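PDB 6VT2: adhesin from Streptococcus sanguinis SK1 = NCTC 7863, which probably mediates bacterial adhesion by binding host sialoglycans through two tandem Siglec-like modules of a serine-rich repeat adhesin. Local coordinates for residues Asn36-Arg41 against Lys98-Glu103; Gly211-Phe216 against Ile315-Phe320; Thr298-Ala303 against Ser311-Phe316. All coordinates share one frame; numbering follows the deposited sequence.

Contact 1. Residues Asn36-Arg41 against Lys98-Glu103. With SIA (N-acetyl-alpha-neuraminic acid), chain D; GAL (beta-D-galactopyranose), chain B; SO4 (sulfate ion), chain L.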
loop_
_atom_site.group_PDB
_atom_site.type_symbol
_atom_site.label_atom_id
_atom_site.label_comp_id
_atom_site.label_asym_id
_atom_site.label_seq_id
_atom_site.Cartn_x
_atom_site.Cartn_y
_atom_site.Cartn_z
ATOM N N ASN A 36 -4.948 12.637 57.110
ATOM C CA ASN A 36 -3.616 12.408 57.592
ATOM C C ASN A 36 -3.109 11.024 57.231
ATOM O O ASN A 36 -1.908 10.827 57.159
ATOM C CB ASN A 36 -3.559 12.621 59.106
ATOM C CG ASN A 36 -3.415 14.051 59.488
ATOM O OD1 ASN A 36 -3.624 14.920 58.696
ATOM N ND2 ASN A 36 -3.173 14.287 60.785
ATOM N N ARG A 37 -3.982 10.045 57.031
ATOM C CA ARG A 37 -3.526 8.688 56.701
ATOM C C ARG A 37 -4.494 8.083 55.694
ATOM O O ARG A 37 -5.635 8.314 55.798
ATOM C CB ARG A 37 -3.539 7.761 57.916
ATOM C CG ARG A 37 -2.662 8.214 59.074
ATOM C CD ARG A 37 -2.728 7.335 60.282
ATOM N NE ARG A 37 -2.154 6.009 60.335
ATOM C CZ ARG A 37 -1.235 5.468 59.583
ATOM N NH1 ARG A 37 -0.906 4.212 59.833
ATOM N NH2 ARG A 37 -0.656 6.070 58.568
ATOM N N VAL A 38 -3.892 7.493 54.620
ATOM C CA VAL A 38 -4.741 6.513 53.796
ATOM C C VAL A 38 -3.943 5.201 53.821
ATOM O O VAL A 38 -2.810 5.234 53.596
ATOM C CB VAL A 38 -4.900 7.079 52.384
ATOM C CG1 VAL A 38 -5.622 6.087 51.489
ATOM C CG2 VAL A 38 -5.622 8.417 52.417
ATOM N N ILE A 39 -4.601 4.117 54.150
ATOM C CA ILE A 39 -3.984 2.796 54.374
ATOM C C ILE A 39 -4.642 1.799 53.423
ATOM O O ILE A 39 -5.797 1.861 53.263
ATOM C CB ILE A 39 -4.303 2.366 55.827
ATOM C CG1 ILE A 39 -3.569 3.264 56.809
ATOM C CG2 ILE A 39 -4.005 0.909 56.088
ATOM C CD1 ILE A 39 -4.097 3.155 58.215
ATOM N N VAL A 40 -3.847 0.918 52.844
ATOM C CA VAL A 40 -4.365 -0.237 52.097
ATOM C C VAL A 40 -3.896 -1.427 52.905
ATOM O O VAL A 40 -2.754 -1.490 53.156
ATOM C CB VAL A 40 -3.840 -0.294 50.667
ATOM C CG1 VAL A 40 -4.433 -1.486 49.943
ATOM C CG2 VAL A 40 -4.150 0.975 49.945
ATOM N N ARG A 41 -4.799 -2.308 53.283
ATOM C CA ARG A 41 -4.354 -3.391 54.153
ATOM C C ARG A 41 -5.159 -4.667 53.927
ATOM O O ARG A 41 -6.245 -4.647 53.421
ATOM C CB ARG A 41 -4.497 -2.984 55.625
ATOM C CG ARG A 41 -5.917 -2.615 56.023
ATOM C CD ARG A 41 -6.130 -2.482 57.531
ATOM N NE ARG A 41 -6.269 -3.759 58.152
ATOM C CZ ARG A 41 -6.358 -3.938 59.442
ATOM N NH1 ARG A 41 -6.309 -2.900 60.244
ATOM N NH2 ARG A 41 -6.526 -5.142 59.922
ATOM N N LYS A 98 -8.784 -6.244 49.210
ATOM C CA LYS A 98 -7.984 -5.473 50.159
ATOM C C LYS A 98 -8.757 -4.216 50.558
ATOM O O LYS A 98 -9.533 -3.741 49.842
ATOM C CB LYS A 98 -6.633 -5.141 49.563
ATOM C CG LYS A 98 -5.839 -6.335 49.077
ATOM C CD LYS A 98 -5.433 -7.184 50.257
ATOM C CE LYS A 98 -5.097 -8.545 49.737
ATOM N NZ LYS A 98 -4.476 -9.406 50.731
ATOM N N TYR A 99 -8.428 -3.742 51.729
ATOM C CA TYR A 99 -9.252 -2.739 52.409
ATOM C C TYR A 99 -8.514 -1.413 52.464
ATOM O O TYR A 99 -7.299 -1.371 52.666
ATOM C CB TYR A 99 -9.576 -3.230 53.800
ATOM C CG TYR A 99 -10.503 -4.392 53.744
ATOM C CD1 TYR A 99 -10.068 -5.653 53.449
ATOM C CD2 TYR A 99 -11.858 -4.194 53.888
ATOM C CE1 TYR A 99 -10.978 -6.702 53.267
ATOM C CE2 TYR A 99 -12.786 -5.236 53.795
ATOM C CZ TYR A 99 -12.326 -6.481 53.420
ATOM O OH TYR A 99 -13.267 -7.441 53.272
ATOM N N VAL A 100 -9.265 -0.341 52.262
ATOM C CA VAL A 100 -8.719 1.007 52.242
ATOM C C VAL A 100 -9.343 1.783 53.393
ATOM O O VAL A 100 -10.563 1.836 53.527
ATOM C CB VAL A 100 -8.946 1.686 50.889
ATOM C CG1 VAL A 100 -8.317 3.037 50.930
ATOM C CG2 VAL A 100 -8.366 0.869 49.743
ATOM N N ARG A 101 -8.474 2.409 54.197
ATOM C CA ARG A 101 -8.953 3.201 55.309
ATOM C C ARG A 101 -8.317 4.581 55.254
ATOM O O ARG A 101 -7.302 4.733 54.735
ATOM C CB ARG A 101 -8.597 2.564 56.651
ATOM C CG ARG A 101 -9.077 1.130 56.783
ATOM C CD ARG A 101 -8.658 0.655 58.150
ATOM N NE ARG A 101 -9.547 1.112 59.191
ATOM C CZ ARG A 101 -9.390 0.811 60.461
ATOM N NH1 ARG A 101 -8.369 0.090 60.849
ATOM N NH2 ARG A 101 -10.249 1.221 61.368
ATOM N N ALA A 102 -9.021 5.530 55.808
ATOM C CA ALA A 102 -8.455 6.860 55.861
ATOM C C ALA A 102 -8.771 7.473 57.215
ATOM O O ALA A 102 -9.797 7.160 57.822
ATOM C CB ALA A 102 -8.991 7.749 54.745
ATOM N N GLU A 103 -7.885 8.359 57.670
ATOM C CA GLU A 103 -8.037 9.030 58.963
ATOM C C GLU A 103 -7.825 10.519 58.803
ATOM O O GLU A 103 -6.889 10.944 58.110
ATOM C CB GLU A 103 -7.042 8.440 59.916
ATOM C CG GLU A 103 -7.154 9.037 61.357
ATOM C CD GLU A 103 -6.093 8.406 62.227
ATOM O OE1 GLU A 103 -5.426 9.143 62.974
ATOM O OE2 GLU A 103 -5.864 7.168 62.116
HETATM C C1 SIA D . -9.372 -12.588 48.807
HETATM C C2 SIA D . -9.130 -14.049 49.383
HETATM C C3 SIA D . -9.430 -15.179 48.391
HETATM C C4 SIA D . -8.477 -15.224 47.194
HETATM C C5 SIA D . -7.017 -15.228 47.669
HETATM C C6 SIA D . -6.790 -14.085 48.692
HETATM C C7 SIA D . -5.402 -14.098 49.384
HETATM C C8 SIA D . -5.371 -13.076 50.549
HETATM C C9 SIA D . -3.934 -12.823 50.993
HETATM C C10 SIA D . -5.183 -16.001 46.209
HETATM C C11 SIA D . -4.294 -15.647 45.018
HETATM N N5 SIA D . -6.090 -15.056 46.552
HETATM O O1A SIA D . -10.323 -12.439 48.008
HETATM O O1B SIA D . -8.580 -11.725 49.279
HETATM O O4 SIA D . -8.709 -16.394 46.385
HETATM O O6 SIA D . -7.724 -14.178 49.761
HETATM O O7 SIA D . -5.053 -15.409 49.796
HETATM O O8 SIA D . -6.012 -11.866 50.131
HETATM O O9 SIA D . -3.292 -12.020 49.999
HETATM O O10 SIA D . -5.064 -17.070 46.804
HETATM C C1 GAL B . -10.245 -13.347 54.042
HETATM C C2 GAL B . -10.064 -14.288 52.832
HETATM C C3 GAL B . -9.984 -13.500 51.530
HETATM C C4 GAL B . -11.174 -12.536 51.412
HETATM C C5 GAL B . -11.204 -11.652 52.655
HETATM C C6 GAL B . -12.372 -10.649 52.689
HETATM O O2 GAL B . -8.853 -15.019 52.926
HETATM O O3 GAL B . -9.999 -14.371 50.401
HETATM O O4 GAL B . -12.379 -13.259 51.302
HETATM O O5 GAL B . -11.332 -12.462 53.824
HETATM O O6 GAL B . -12.264 -9.762 53.794
HETATM S S SO4 L . 1.288 4.513 57.594
HETATM O O1 SO4 L . 2.465 3.758 57.302
HETATM O O2 SO4 L . 0.167 3.744 57.439
HETATM O O3 SO4 L . 1.444 4.994 58.918
HETATM O O4 SO4 L . 1.286 5.614 56.674
HETATM O O HOH W 1 -5.483 0.056 59.804
#
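Backbone bonds zip Asn36-Arg41 to Lys98-Glu103 as antiparallel strands, Ile39 N reaching Arg101 O at 2.8 Å and Arg41 N reaching Tyr99 O at 2.7 Å. At one end the carbonyl of Glu103 accepts two donors, Asn36 N at 2.8 Å and Arg37 N at 3.2 Å, a classic beta bulge. Apolar contacts occupy the face of Val38, Val40, Val100 and Ala102: CG1 of Val38 meets CG1 of Val100 at 4.1 Å, and the valines also pack on Thr61, Tyr59 and Phe120. Charged groups gather on the other face. Arg41 and Arg101 bring their NH1 atoms within 3.7 Å, guanidinium planes 63° apart; one water accepts from both. Ala46 O and Thr110 O accept from Arg41 NH1 and Arg101 NH2, and the salt bridge from Arg101 NH2 to Asp47 probably offsets part of the like charge. Arg37 and Glu103 run side by side without a salt bridge. Lys98, its chain bent at chi2 (-67°), gives NZ to O8 and O9 of sialic acid, with Asn42 and Asp53 as further partners, and Tyr99 OH donates to galactose O6 at 2.6 Å. The pairing edges the mixed sheet of the first Siglec-like domain, ending at the sialoglycan pocket.

Contact 2. Residues Gly211-Phe216 against Ile315-Phe320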
loop_
_atom_site.group_PDB
_atom_site.type_symbol
_atom_site.label_atom_id
_atom_site.label_comp_id
_atom_site.label_asym_id
_atom_site.label_seq_id
_atom_site.Cartn_x
_atom_site.Cartn_y
_atom_site.Cartn_z
ATOM N N GLY A 211 -4.398 -9.080 -25.906
ATOM C CA GLY A 211 -5.038 -8.663 -27.142
ATOM C C GLY A 211 -4.710 -7.261 -27.588
ATOM O O GLY A 211 -5.210 -6.831 -28.629
ATOM N N ARG A 212 -3.953 -6.507 -26.801
ATOM C CA ARG A 212 -3.702 -5.127 -27.122
ATOM C C ARG A 212 -2.704 -5.005 -28.268
ATOM O O ARG A 212 -1.688 -5.699 -28.322
ATOM C CB ARG A 212 -3.136 -4.409 -25.900
ATOM C CG ARG A 212 -2.894 -2.945 -26.074
ATOM C CD ARG A 212 -2.898 -2.283 -24.717
ATOM N NE ARG A 212 -2.550 -0.887 -24.836
ATOM C CZ ARG A 212 -2.157 -0.133 -23.840
ATOM N NH1 ARG A 212 -2.099 -0.655 -22.618
ATOM N NH2 ARG A 212 -1.825 1.126 -24.060
ATOM N N ASP A 213 -2.948 -4.025 -29.121
ATOM C CA ASP A 213 -2.027 -3.668 -30.175
ATOM C C ASP A 213 -1.350 -2.378 -29.762
ATOM O O ASP A 213 -2.009 -1.358 -29.561
ATOM C CB ASP A 213 -2.758 -3.456 -31.489
ATOM C CG ASP A 213 -3.098 -4.739 -32.173
ATOM O OD1 ASP A 213 -2.672 -5.817 -31.692
ATOM O OD2 ASP A 213 -3.803 -4.665 -33.195
ATOM N N TYR A 214 -0.057 -2.427 -29.604
ATOM C CA TYR A 214 0.734 -1.243 -29.312
ATOM C C TYR A 214 1.318 -0.694 -30.578
ATOM O O TYR A 214 2.009 -1.415 -31.296
ATOM C CB TYR A 214 1.820 -1.601 -28.316
ATOM C CG TYR A 214 1.349 -2.035 -26.974
ATOM C CD1 TYR A 214 1.207 -1.138 -25.938
ATOM C CD2 TYR A 214 1.136 -3.392 -26.715
ATOM C CE1 TYR A 214 0.853 -1.614 -24.670
ATOM C CE2 TYR A 214 0.765 -3.832 -25.446
ATOM C CZ TYR A 214 0.589 -2.930 -24.471
ATOM O OH TYR A 214 0.245 -3.348 -23.208
ATOM N N ILE A 215 0.997 0.553 -30.871
ATOM C CA ILE A 215 1.398 1.138 -32.125
ATOM C C ILE A 215 2.774 1.717 -31.943
ATOM O O ILE A 215 2.995 2.490 -31.007
ATOM C CB ILE A 215 0.441 2.232 -32.547
ATOM C CG1 ILE A 215 -0.895 1.652 -32.881
ATOM C CG2 ILE A 215 0.983 2.892 -33.807
ATOM C CD1 ILE A 215 -1.992 2.767 -32.992
ATOM N N PHE A 216 3.677 1.381 -32.865
ATOM C CA PHE A 216 5.004 1.957 -32.905
ATOM C C PHE A 216 5.134 2.615 -34.254
ATOM O O PHE A 216 4.986 1.969 -35.281
ATOM C CB PHE A 216 6.097 0.906 -32.700
ATOM C CG PHE A 216 6.316 0.570 -31.277
ATOM C CD1 PHE A 216 5.366 -0.074 -30.489
ATOM C CD2 PHE A 216 7.536 0.879 -30.706
ATOM C CE1 PHE A 216 5.655 -0.357 -29.148
ATOM C CE2 PHE A 216 7.759 0.661 -29.373
ATOM C CZ PHE A 216 6.841 0.010 -28.631
ATOM N N ILE A 315 -1.591 -13.193 -25.899
ATOM C CA ILE A 315 -1.118 -12.455 -27.085
ATOM C C ILE A 315 -1.147 -10.961 -26.824
ATOM O O ILE A 315 -1.988 -10.539 -26.189
ATOM C CB ILE A 315 -2.066 -12.697 -28.268
ATOM C CG1 ILE A 315 -1.983 -14.166 -28.640
ATOM C CG2 ILE A 315 -1.802 -11.809 -29.476
ATOM C CD1 ILE A 315 -0.668 -14.559 -29.107
ATOM N N PHE A 316 -0.147 -10.269 -27.307
ATOM C CA PHE A 316 -0.190 -8.828 -27.542
ATOM C C PHE A 316 0.638 -8.599 -28.796
ATOM O O PHE A 316 1.356 -9.493 -29.252
ATOM C CB PHE A 316 0.297 -7.997 -26.372
ATOM C CG PHE A 316 1.722 -8.090 -26.134
ATOM C CD1 PHE A 316 2.243 -9.116 -25.436
ATOM C CD2 PHE A 316 2.588 -7.142 -26.606
ATOM C CE1 PHE A 316 3.599 -9.249 -25.227
ATOM C CE2 PHE A 316 3.944 -7.261 -26.395
ATOM C CZ PHE A 316 4.460 -8.288 -25.675
ATOM N N ARG A 317 0.429 -7.442 -29.431
ATOM C CA ARG A 317 1.159 -7.154 -30.641
ATOM C C ARG A 317 1.778 -5.780 -30.599
ATOM O O ARG A 317 1.297 -4.882 -29.940
ATOM C CB ARG A 317 0.255 -7.201 -31.899
ATOM C CG ARG A 317 -0.601 -8.489 -31.956
ATOM C CD ARG A 317 -1.232 -8.707 -33.302
ATOM N NE ARG A 317 -2.118 -7.630 -33.644
ATOM C CZ ARG A 317 -2.770 -7.584 -34.807
ATOM N NH1 ARG A 317 -2.621 -8.562 -35.693
ATOM N NH2 ARG A 317 -3.543 -6.566 -35.068
ATOM N N ILE A 318 2.863 -5.667 -31.307
ATOM C CA ILE A 318 3.372 -4.386 -31.766
ATOM C C ILE A 318 2.963 -4.271 -33.210
ATOM O O ILE A 318 3.275 -5.153 -33.999
ATOM C CB ILE A 318 4.891 -4.280 -31.569
ATOM C CG1 ILE A 318 5.127 -4.043 -30.102
ATOM C CG2 ILE A 318 5.480 -3.130 -32.438
ATOM C CD1 ILE A 318 6.597 -4.144 -29.715
ATOM N N VAL A 319 2.353 -3.139 -33.580
ATOM C CA VAL A 319 1.905 -2.874 -34.939
ATOM C C VAL A 319 2.606 -1.618 -35.417
ATOM O O VAL A 319 2.611 -0.605 -34.727
ATOM C CB VAL A 319 0.381 -2.750 -35.040
ATOM C CG1 VAL A 319 -0.012 -2.392 -36.447
ATOM C CG2 VAL A 319 -0.217 -4.112 -34.608
ATOM N N PHE A 320 3.190 -1.696 -36.590
ATOM C CA PHE A 320 3.989 -0.604 -37.130
ATOM C C PHE A 320 3.069 0.398 -37.803
ATOM O O PHE A 320 2.091 0.037 -38.462
ATOM C CB PHE A 320 5.018 -1.089 -38.155
ATOM C CG PHE A 320 5.792 -2.314 -37.780
ATOM C CD1 PHE A 320 5.978 -2.730 -36.464
ATOM C CD2 PHE A 320 6.377 -3.033 -38.765
ATOM C CE1 PHE A 320 6.679 -3.906 -36.183
ATOM C CE2 PHE A 320 7.088 -4.179 -38.495
ATOM C CZ PHE A 320 7.217 -4.612 -37.199
#
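Asp213 and Arg317 meet through their torsions: CG of each stands anti to its own carbonyl carbon, and the arginine bends at chi3 (-61°), which turns NE to the carboxylate. The grip is side-on and two-pronged. Arg317 NE bonds Asp213 OD1 and Arg317 NH2 bonds Asp213 OD2, each at 2.7 Å and nearly straight, in the guanidinium plane but 25° to 31° out of the carboxylate plane on the syn side. CG2 of Val319 lies against Asp213 CG at 3.8 Å on the same face. The other face is apolar: CD1 of the Phe216 ring rests on CG2 of Ile318 at 3.6 Å, and Tyr214 CE2 approaches Phe316 CD2 at 4.0 Å. Between the faces runs parallel pairing, with Tyr214 N to Arg317 O at 2.8 Å and Phe216 N to Val319 O at 2.9 Å; before it, Gly211 N reaches Ile315 O at 2.8 Å. Tyr214 OH continues inward to Glu225 O. Strand 213-217 is an outermost strand of the mixed sheet, and strand 314-321 lies between it and strand 296-305. Tyr214, Phe216 and Phe316 pack against strand 222-229 of the second sheet of this beta-sandwich; Phe320 meets the Tyr297 ring edge-to-face and touches the bound sialic acid.

Contact 3. Residues Thr298-Ala303 against Ser311-Phe316. With SIA (N-acetyl-alpha-neuraminic acid), chain C.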
loop_
_atom_site.group_PDB
_atom_site.type_symbol
_atom_site.label_atom_id
_atom_site.label_comp_id
_atom_site.label_asym_id
_atom_site.label_seq_id
_atom_site.Cartn_x
_atom_site.Cartn_y
_atom_site.Cartn_z
ATOM N N THR A 298 3.632 -10.441 -33.272
ATOM C CA THR A 298 2.641 -11.056 -32.386
ATOM C C THR A 298 3.370 -11.850 -31.324
ATOM O O THR A 298 4.073 -12.815 -31.639
ATOM C CB THR A 298 1.714 -11.952 -33.183
ATOM O OG1 THR A 298 1.147 -11.185 -34.275
ATOM C CG2 THR A 298 0.557 -12.451 -32.239
ATOM N N PHE A 299 3.323 -11.346 -30.106
ATOM C CA PHE A 299 4.027 -11.898 -28.973
ATOM C C PHE A 299 3.107 -12.797 -28.178
ATOM O O PHE A 299 1.887 -12.641 -28.195
ATOM C CB PHE A 299 4.527 -10.780 -28.049
ATOM C CG PHE A 299 5.483 -9.845 -28.695
ATOM C CD1 PHE A 299 5.024 -8.727 -29.369
ATOM C CD2 PHE A 299 6.826 -10.057 -28.630
ATOM C CE1 PHE A 299 5.874 -7.877 -29.992
ATOM C CE2 PHE A 299 7.701 -9.157 -29.197
ATOM C CZ PHE A 299 7.221 -8.073 -29.905
ATOM N N LYS A 300 3.730 -13.662 -27.390
ATOM C CA LYS A 300 3.025 -14.482 -26.424
ATOM C C LYS A 300 3.760 -14.290 -25.113
ATOM O O LYS A 300 4.986 -14.456 -25.036
ATOM C CB LYS A 300 3.025 -15.960 -26.878
ATOM C CG LYS A 300 2.262 -16.166 -28.210
ATOM C CD LYS A 300 1.754 -17.578 -28.375
ATOM C CE LYS A 300 2.883 -18.592 -28.561
ATOM N NZ LYS A 300 2.420 -19.998 -28.294
ATOM N N VAL A 301 3.016 -13.993 -24.077
ATOM C CA VAL A 301 3.583 -13.751 -22.760
ATOM C C VAL A 301 2.861 -14.652 -21.764
ATOM O O VAL A 301 1.654 -14.880 -21.865
ATOM C CB VAL A 301 3.508 -12.257 -22.379
ATOM C CG1 VAL A 301 2.077 -11.781 -22.252
ATOM C CG2 VAL A 301 4.314 -12.037 -21.173
ATOM N N ARG A 302 3.601 -15.140 -20.817
ATOM C CA ARG A 302 3.094 -15.875 -19.668
ATOM C C ARG A 302 3.631 -15.244 -18.381
ATOM O O ARG A 302 4.690 -14.603 -18.372
ATOM C CB ARG A 302 3.571 -17.314 -19.692
ATOM C CG ARG A 302 3.150 -18.120 -20.853
ATOM C CD ARG A 302 3.858 -19.494 -20.842
ATOM N NE ARG A 302 3.463 -20.304 -21.994
ATOM C CZ ARG A 302 2.445 -21.168 -21.968
ATOM N NH1 ARG A 302 1.737 -21.338 -20.842
ATOM N NH2 ARG A 302 2.160 -21.858 -23.031
ATOM N N ALA A 303 2.915 -15.396 -17.283
ATOM C CA ALA A 303 3.370 -14.883 -15.996
ATOM C C ALA A 303 3.118 -15.990 -14.978
ATOM O O ALA A 303 2.158 -16.747 -15.093
ATOM C CB ALA A 303 2.693 -13.588 -15.593
ATOM N N SER A 311 0.280 -18.663 -16.148
ATOM C CA SER A 311 -0.789 -18.369 -17.064
ATOM C C SER A 311 -0.570 -19.058 -18.407
ATOM O O SER A 311 0.534 -19.478 -18.749
ATOM C CB SER A 311 -0.869 -16.875 -17.303
ATOM O OG SER A 311 0.194 -16.424 -18.120
ATOM N N GLU A 312 -1.665 -19.214 -19.143
ATOM C CA GLU A 312 -1.554 -19.574 -20.536
ATOM C C GLU A 312 -0.793 -18.472 -21.270
ATOM O O GLU A 312 -0.649 -17.349 -20.782
ATOM C CB GLU A 312 -2.931 -19.763 -21.149
ATOM C CG GLU A 312 -3.699 -20.893 -20.497
ATOM C CD GLU A 312 -4.889 -21.353 -21.368
ATOM O OE1 GLU A 312 -5.130 -20.765 -22.474
ATOM O OE2 GLU A 312 -5.548 -22.337 -20.957
ATOM N N ALA A 313 -0.307 -18.814 -22.449
ATOM C CA ALA A 313 0.327 -17.844 -23.326
ATOM C C ALA A 313 -0.719 -16.877 -23.814
ATOM O O ALA A 313 -1.740 -17.292 -24.340
ATOM C CB ALA A 313 0.979 -18.546 -24.504
ATOM N N LYS A 314 -0.485 -15.585 -23.591
ATOM C CA LYS A 314 -1.433 -14.528 -23.897
ATOM C C LYS A 314 -0.791 -13.630 -24.950
ATOM O O LYS A 314 0.348 -13.367 -24.848
ATOM C CB LYS A 314 -1.708 -13.720 -22.637
ATOM C CG LYS A 314 -2.139 -14.589 -21.476
ATOM C CD LYS A 314 -3.539 -15.003 -21.633
ATOM C CE LYS A 314 -4.021 -15.966 -20.563
ATOM N NZ LYS A 314 -5.284 -16.594 -21.002
ATOM N N ILE A 315 -1.591 -13.193 -25.899
ATOM C CA ILE A 315 -1.118 -12.455 -27.085
ATOM C C ILE A 315 -1.147 -10.961 -26.824
ATOM O O ILE A 315 -1.988 -10.539 -26.189
ATOM C CB ILE A 315 -2.066 -12.697 -28.268
ATOM C CG1 ILE A 315 -1.983 -14.166 -28.640
ATOM C CG2 ILE A 315 -1.802 -11.809 -29.476
ATOM C CD1 ILE A 315 -0.668 -14.559 -29.107
ATOM N N PHE A 316 -0.147 -10.269 -27.307
ATOM C CA PHE A 316 -0.190 -8.828 -27.542
ATOM C C PHE A 316 0.638 -8.599 -28.796
ATOM O O PHE A 316 1.356 -9.493 -29.252
ATOM C CB PHE A 316 0.297 -7.997 -26.372
ATOM C CG PHE A 316 1.722 -8.090 -26.134
ATOM C CD1 PHE A 316 2.243 -9.116 -25.436
ATOM C CD2 PHE A 316 2.588 -7.142 -26.606
ATOM C CE1 PHE A 316 3.599 -9.249 -25.227
ATOM C CE2 PHE A 316 3.944 -7.261 -26.395
ATOM C CZ PHE A 316 4.460 -8.288 -25.675
HETATM C C1 SIA C . 3.677 -12.234 -36.377
HETATM C C2 SIA C . 4.280 -13.033 -37.614
HETATM C C3 SIA C . 3.943 -12.425 -38.984
HETATM C C4 SIA C . 4.551 -11.035 -39.162
HETATM C C5 SIA C . 6.068 -11.070 -38.936
HETATM C C6 SIA C . 6.404 -11.791 -37.607
HETATM C C7 SIA C . 7.901 -12.118 -37.440
HETATM C C8 SIA C . 8.086 -13.097 -36.255
HETATM C C9 SIA C . 9.553 -13.252 -35.874
HETATM C C10 SIA C . 7.493 -9.217 -39.773
HETATM C C11 SIA C . 7.914 -7.755 -39.588
HETATM N N5 SIA C . 6.583 -9.701 -38.893
HETATM O O1A SIA C . 4.445 -12.185 -35.374
HETATM O O1B SIA C . 2.525 -11.770 -36.499
HETATM O O4 SIA C . 4.333 -10.508 -40.484
HETATM O O6 SIA C . 5.746 -13.054 -37.512
HETATM O O7 SIA C . 8.429 -12.633 -38.655
HETATM O O8 SIA C . 7.300 -12.688 -35.134
HETATM O O9 SIA C . 9.703 -14.368 -34.990
HETATM O O10 SIA C . 7.956 -9.905 -40.674
#
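Phe299 lays its CB over one face of the Phe316 ring, 3.6 Å from the centroid in a CH-pi contact and offset toward CE1 and CZ. The two rings are nearly parallel, planes 8° apart, but slid so far that they barely overlap. CB of Val301 sits at the edge of the Phe316 ring, 4.1 Å from CE1, and the carbonyl O of Phe316 lies at the edge of the Phe299 ring. Phe316 CG stands between its backbone N and carbonyl carbon (chi1 70°), and its ring lies against CB of Phe299. At the other end, the guanidinium of Arg302 has one face over the backbone N of Ala313, while its NH1 makes a weak bond to Ser311 O.

Ser311 OG accepts from Ala303 N at 3.0 Å and donates to Glu312 O, so the hydroxyl joins the strand to the connecting turn; Ser311 N bonds Ala303 O at 2.9 Å. Between these ends the backbones pair antiparallel, with both Val301 N to Lys314 O and Lys314 N to Val301 O at 2.8 Å. On the face away from the two phenylalanines, CD1 of Ile315 packs tightly against CG of Lys300 at 3.5 Å, and CG2 of Ile315 touches CG2 of Thr298. Lys300 NZ pairs with Asp243, and the same side chain touches galactose. Thr298 holds the sialic acid carboxylate with two bonds, its N to O1A and its OG1 to O1B at 2.7 Å; Ser248 and Thr249 add bonds to the sugar. Phe299 packs inward on Thr249 and Leu253 of helix 244-255. The arrangement is a beta hairpin whose first strand, 296-305, presents backbone and side-chain donors to sialic acid in the second Siglec-like domain.

Overall arrangement
Contacts 2 and 3 share Ile315 and Phe316 and meet along strand 314-321, their centres about 12 Å apart. That strand pairs parallel with 213-217 and antiparallel with 296-305, and the two contacts touch where Arg317 CD lies 3.6 Å from Thr298 OG1, a hydroxyl bound to sialic acid. Contact 1 belongs to the first Siglec-like domain, its centre about 86 Å from that of contact 2 and about 81 Å from that of contact 3. Its strand 95-104 holds the place that 296-305 has in the second domain: Lys98 and Tyr99 meet one glycan, Thr298 and Lys300 of contact 3 and Phe320 of contact 2 the other. The two occupied pockets thus stand far apart, consistent with tandem modules that create target-dependent avidity.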